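Local coordinates for protein thiol peroxidase (PDB 2YZH) that probably reduces hydrogen peroxide and organic hydroperoxides to water and alcohols, drawing its electrons from thioredoxin, at residues 64-76 / 95-107. Numbering follows the deposited sequence.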
# COMPACT_ATOMS: atom_id res chain seq x y z
N GLU D 64 -6.07 8.69 -23.89
CA GLU D 64 -7.10 9.67 -24.20
C GLU D 64 -7.86 9.22 -25.44
O GLU D 64 -9.09 9.30 -25.48
CB GLU D 64 -6.47 11.05 -24.44
CG GLU D 64 -5.92 11.69 -23.18
CD GLU D 64 -5.27 13.03 -23.44
OE1 GLU D 64 -4.85 13.69 -22.45
OE2 GLU D 64 -5.17 13.44 -24.61
N THR D 65 -7.13 8.75 -26.44
CA THR D 65 -7.72 8.27 -27.69
C THR D 65 -8.60 7.05 -27.44
O THR D 65 -9.71 6.94 -27.98
CB THR D 65 -6.62 7.89 -28.70
OG1 THR D 65 -5.93 9.07 -29.13
CG2 THR D 65 -7.22 7.18 -29.91
N GLU D 66 -8.11 6.13 -26.61
CA GLU D 66 -8.86 4.93 -26.30
C GLU D 66 -10.18 5.28 -25.60
O GLU D 66 -11.23 4.77 -25.95
CB GLU D 66 -8.05 4.01 -25.39
CG GLU D 66 -8.67 2.63 -25.22
CD GLU D 66 -8.03 1.82 -24.10
OE1 GLU D 66 -6.84 2.04 -23.81
OE2 GLU D 66 -8.73 0.96 -23.54
N THR D 67 -10.10 6.17 -24.61
CA THR D 67 -11.27 6.59 -23.86
C THR D 67 -12.30 7.32 -24.72
O THR D 67 -13.51 7.09 -24.57
CB THR D 67 -10.87 7.49 -22.68
OG1 THR D 67 -9.90 6.82 -21.87
CG2 THR D 67 -12.10 7.82 -21.82
N LYS D 68 -11.85 8.18 -25.62
CA LYS D 68 -12.78 8.89 -26.50
C LYS D 68 -13.47 7.90 -27.43
O LYS D 68 -14.67 8.02 -27.68
CB LYS D 68 -12.05 9.94 -27.35
CG LYS D 68 -11.59 11.16 -26.57
CD LYS D 68 -12.74 11.77 -25.77
CE LYS D 68 -13.85 12.35 -26.64
NZ LYS D 68 -13.50 13.69 -27.19
N LYS D 69 -12.72 6.93 -27.92
CA LYS D 69 -13.26 5.93 -28.83
C LYS D 69 -14.31 5.05 -28.15
O LYS D 69 -15.35 4.74 -28.74
CB LYS D 69 -12.12 5.07 -29.40
CG LYS D 69 -12.48 4.34 -30.69
CD LYS D 69 -11.24 3.83 -31.42
CE LYS D 69 -10.30 4.98 -31.81
NZ LYS D 69 -9.07 4.51 -32.52
N PHE D 70 -14.06 4.65 -26.91
CA PHE D 70 -15.03 3.83 -26.19
C PHE D 70 -16.26 4.67 -25.84
O PHE D 70 -17.38 4.16 -25.84
CB PHE D 70 -14.42 3.24 -24.92
CG PHE D 70 -13.80 1.88 -25.13
CD1 PHE D 70 -14.58 0.82 -25.58
CD2 PHE D 70 -12.45 1.67 -24.90
CE1 PHE D 70 -14.02 -0.44 -25.79
CE2 PHE D 70 -11.88 0.42 -25.10
CZ PHE D 70 -12.67 -0.64 -25.55
N ASN D 71 -16.05 5.95 -25.55
CA ASN D 71 -17.16 6.83 -25.22
C ASN D 71 -18.10 6.93 -26.42
O ASN D 71 -19.32 6.95 -26.27
CB ASN D 71 -16.63 8.23 -24.86
CG ASN D 71 -17.74 9.16 -24.39
OD1 ASN D 71 -18.37 8.93 -23.36
ND2 ASN D 71 -17.98 10.22 -25.16
N GLU D 72 -17.51 6.96 -27.61
CA GLU D 72 -18.27 7.05 -28.86
C GLU D 72 -19.10 5.80 -29.16
O GLU D 72 -20.31 5.88 -29.36
CB GLU D 72 -17.33 7.29 -30.03
CG GLU D 72 -16.75 8.68 -30.11
CD GLU D 72 -15.66 8.79 -31.16
OE1 GLU D 72 -15.87 8.30 -32.29
OE2 GLU D 72 -14.59 9.36 -30.85
N ILE D 73 -18.43 4.65 -29.21
CA ILE D 73 -19.08 3.39 -29.54
C ILE D 73 -20.06 2.82 -28.51
O ILE D 73 -20.87 1.95 -28.84
CB ILE D 73 -18.04 2.29 -29.87
CG1 ILE D 73 -17.11 2.07 -28.68
CG2 ILE D 73 -17.23 2.70 -31.10
CD1 ILE D 73 -16.02 1.05 -28.93
N MET D 74 -19.99 3.30 -27.27
CA MET D 74 -20.91 2.82 -26.24
C MET D 74 -22.06 3.81 -26.06
O MET D 74 -22.95 3.59 -25.24
CB MET D 74 -20.18 2.66 -24.90
CG MET D 74 -19.02 1.67 -24.91
SD MET D 74 -19.48 -0.00 -25.39
CE MET D 74 -20.25 -0.61 -23.91
N ALA D 75 -22.05 4.89 -26.84
CA ALA D 75 -23.08 5.91 -26.76
C ALA D 75 -24.51 5.37 -26.84
O ALA D 75 -24.87 4.67 -27.78
CB ALA D 75 -22.87 6.95 -27.85
N GLY D 76 -25.31 5.70 -25.83
CA GLY D 76 -26.70 5.27 -25.80
C GLY D 76 -27.01 3.80 -25.58
O GLY D 76 -28.18 3.41 -25.58
N ARG D 95 -10.48 16.98 -14.99
CA ARG D 95 -10.01 17.90 -16.03
C ARG D 95 -10.11 17.23 -17.39
O ARG D 95 -10.46 17.88 -18.39
CB ARG D 95 -8.56 18.30 -15.75
CG ARG D 95 -8.33 18.71 -14.30
CD ARG D 95 -8.32 20.22 -14.10
NE ARG D 95 -6.95 20.73 -14.14
CZ ARG D 95 -6.60 21.96 -13.79
NH1 ARG D 95 -7.52 22.82 -13.36
NH2 ARG D 95 -5.33 22.33 -13.85
N PHE D 96 -9.82 15.94 -17.44
CA PHE D 96 -9.89 15.18 -18.68
C PHE D 96 -11.32 15.18 -19.23
O PHE D 96 -11.55 15.56 -20.37
CB PHE D 96 -9.45 13.73 -18.46
CG PHE D 96 -9.68 12.85 -19.66
CD1 PHE D 96 -8.86 12.96 -20.78
CD2 PHE D 96 -10.73 11.94 -19.68
CE1 PHE D 96 -9.09 12.18 -21.91
CE2 PHE D 96 -10.96 11.15 -20.80
CZ PHE D 96 -10.14 11.27 -21.92
N CYS D 97 -12.26 14.74 -18.40
CA CYS D 97 -13.66 14.69 -18.80
C CYS D 97 -14.15 16.04 -19.29
O CYS D 97 -14.89 16.12 -20.28
CB CYS D 97 -14.53 14.23 -17.64
SG CYS D 97 -14.27 12.51 -17.19
N GLU D 98 -13.75 17.10 -18.60
CA GLU D 98 -14.15 18.44 -18.98
C GLU D 98 -13.60 18.83 -20.35
O GLU D 98 -14.31 19.43 -21.15
CB GLU D 98 -13.69 19.45 -17.91
CG GLU D 98 -14.33 19.23 -16.55
CD GLU D 98 -13.97 20.31 -15.54
OE1 GLU D 98 -14.17 21.50 -15.85
OE2 GLU D 98 -13.49 19.97 -14.44
N SER D 99 -12.35 18.47 -20.61
CA SER D 99 -11.72 18.80 -21.89
C SER D 99 -12.16 17.91 -23.05
O SER D 99 -12.21 18.37 -24.19
CB SER D 99 -10.19 18.72 -21.75
OG SER D 99 -9.72 19.65 -20.80
N PHE D 100 -12.47 16.65 -22.76
CA PHE D 100 -12.88 15.72 -23.81
C PHE D 100 -14.37 15.40 -23.84
O PHE D 100 -14.82 14.54 -24.60
CB PHE D 100 -12.09 14.41 -23.71
CG PHE D 100 -10.67 14.53 -24.17
CD1 PHE D 100 -9.74 15.27 -23.44
CD2 PHE D 100 -10.24 13.89 -25.33
CE1 PHE D 100 -8.42 15.38 -23.87
CE2 PHE D 100 -8.92 14.00 -25.77
CZ PHE D 100 -8.01 14.74 -25.04
N ASN D 101 -15.14 16.09 -23.00
CA ASN D 101 -16.59 15.89 -22.93
C ASN D 101 -16.99 14.41 -22.91
O ASN D 101 -17.70 13.95 -23.80
CB ASN D 101 -17.28 16.59 -24.10
CG ASN D 101 -18.79 16.50 -24.02
OD1 ASN D 101 -19.40 16.93 -23.04
ND2 ASN D 101 -19.40 15.92 -25.05
N ILE D 102 -16.54 13.68 -21.90
CA ILE D 102 -16.88 12.27 -21.78
C ILE D 102 -18.15 12.14 -20.95
O ILE D 102 -18.15 12.40 -19.75
CB ILE D 102 -15.74 11.49 -21.08
CG1 ILE D 102 -14.44 11.64 -21.89
CG2 ILE D 102 -16.10 10.01 -20.96
CD1 ILE D 102 -14.52 11.04 -23.28
N GLN D 103 -19.25 11.73 -21.60
CA GLN D 103 -20.53 11.60 -20.91
C GLN D 103 -21.15 10.21 -20.97
O GLN D 103 -22.03 9.89 -20.17
CB GLN D 103 -21.53 12.60 -21.50
CG GLN D 103 -21.05 14.04 -21.58
CD GLN D 103 -20.82 14.66 -20.22
OE1 GLN D 103 -21.70 14.65 -19.36
NE2 GLN D 103 -19.63 15.22 -20.01
N ASN D 104 -20.71 9.39 -21.91
CA ASN D 104 -21.29 8.05 -22.06
C ASN D 104 -20.64 6.97 -21.21
O ASN D 104 -21.19 5.89 -21.06
CB ASN D 104 -21.26 7.64 -23.53
CG ASN D 104 -21.99 8.63 -24.41
OD1 ASN D 104 -23.13 9.00 -24.13
ND2 ASN D 104 -21.33 9.07 -25.48
N VAL D 105 -19.46 7.26 -20.68
CA VAL D 105 -18.77 6.30 -19.83
C VAL D 105 -18.31 7.02 -18.57
O VAL D 105 -18.25 8.25 -18.54
CB VAL D 105 -17.54 5.67 -20.54
CG1 VAL D 105 -17.99 4.95 -21.80
CG2 VAL D 105 -16.52 6.74 -20.88
N THR D 106 -17.99 6.25 -17.54
CA THR D 106 -17.54 6.80 -16.28
C THR D 106 -16.03 6.60 -16.14
O THR D 106 -15.50 5.55 -16.51
CB THR D 106 -18.24 6.10 -15.08
OG1 THR D 106 -19.66 6.29 -15.18
CG2 THR D 106 -17.74 6.66 -13.76
N VAL D 107 -15.33 7.61 -15.64
CA VAL D 107 -13.91 7.48 -15.40
C VAL D 107 -13.79 7.40 -13.88
O VAL D 107 -14.56 8.05 -13.17
CB VAL D 107 -13.10 8.70 -15.92
CG1 VAL D 107 -13.25 8.81 -17.43
CG2 VAL D 107 -13.56 9.98 -15.24
O HOH W 1 -19.76 12.41 -24.38
O HOH W 2 -25.16 6.55 -23.34
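Asn71 reaches from helix 61-73 into the loop after helix 90-100, where the Asn71 and Asn104 side chains cross at about a right angle, yet their amide planes are only 21° apart. With CG anti to the backbone N (chi1 -175°), OD1 meets the loop backbone: Asn104 N donates in the carbonyl plane at 2.8 Å from Asn71 OD1, and Val105 N adds a weak bond. Asn104 answers with ND2, 3.0 Å from Asn71 O but 44° out of that carbonyl plane. A water links Asn71 ND2 to Asn101 O and Gln103 N. In this thioredoxin-like fold of the peroxiredoxins, the loop leads into strand 106-109 beside strand 80-86, where Val105 packs on Val82. Nearer the N-terminal end of helix 61-73, Phe96 and Phe100 meet it, with Phe96 CE1 3.5 Å above the Phe100 ring plane, toward the rim. Thr67 CG2 sits at the edge of the Phe96 ring, 3.7 Å from Phe96 CE2, while Thr67 OG1 is hydrogen-bonded to the carbonyl O of Cys63, the predicted peroxidatic cysteine. Glu64 runs past Phe96 and crosses the Phe100 side chain at about a right angle, OE2 3.2 Å from Phe100 CZ. Lys68 curls round, its CG at the edge of the Phe100 ring and NZ in a weak hydrogen bond to Phe100 O.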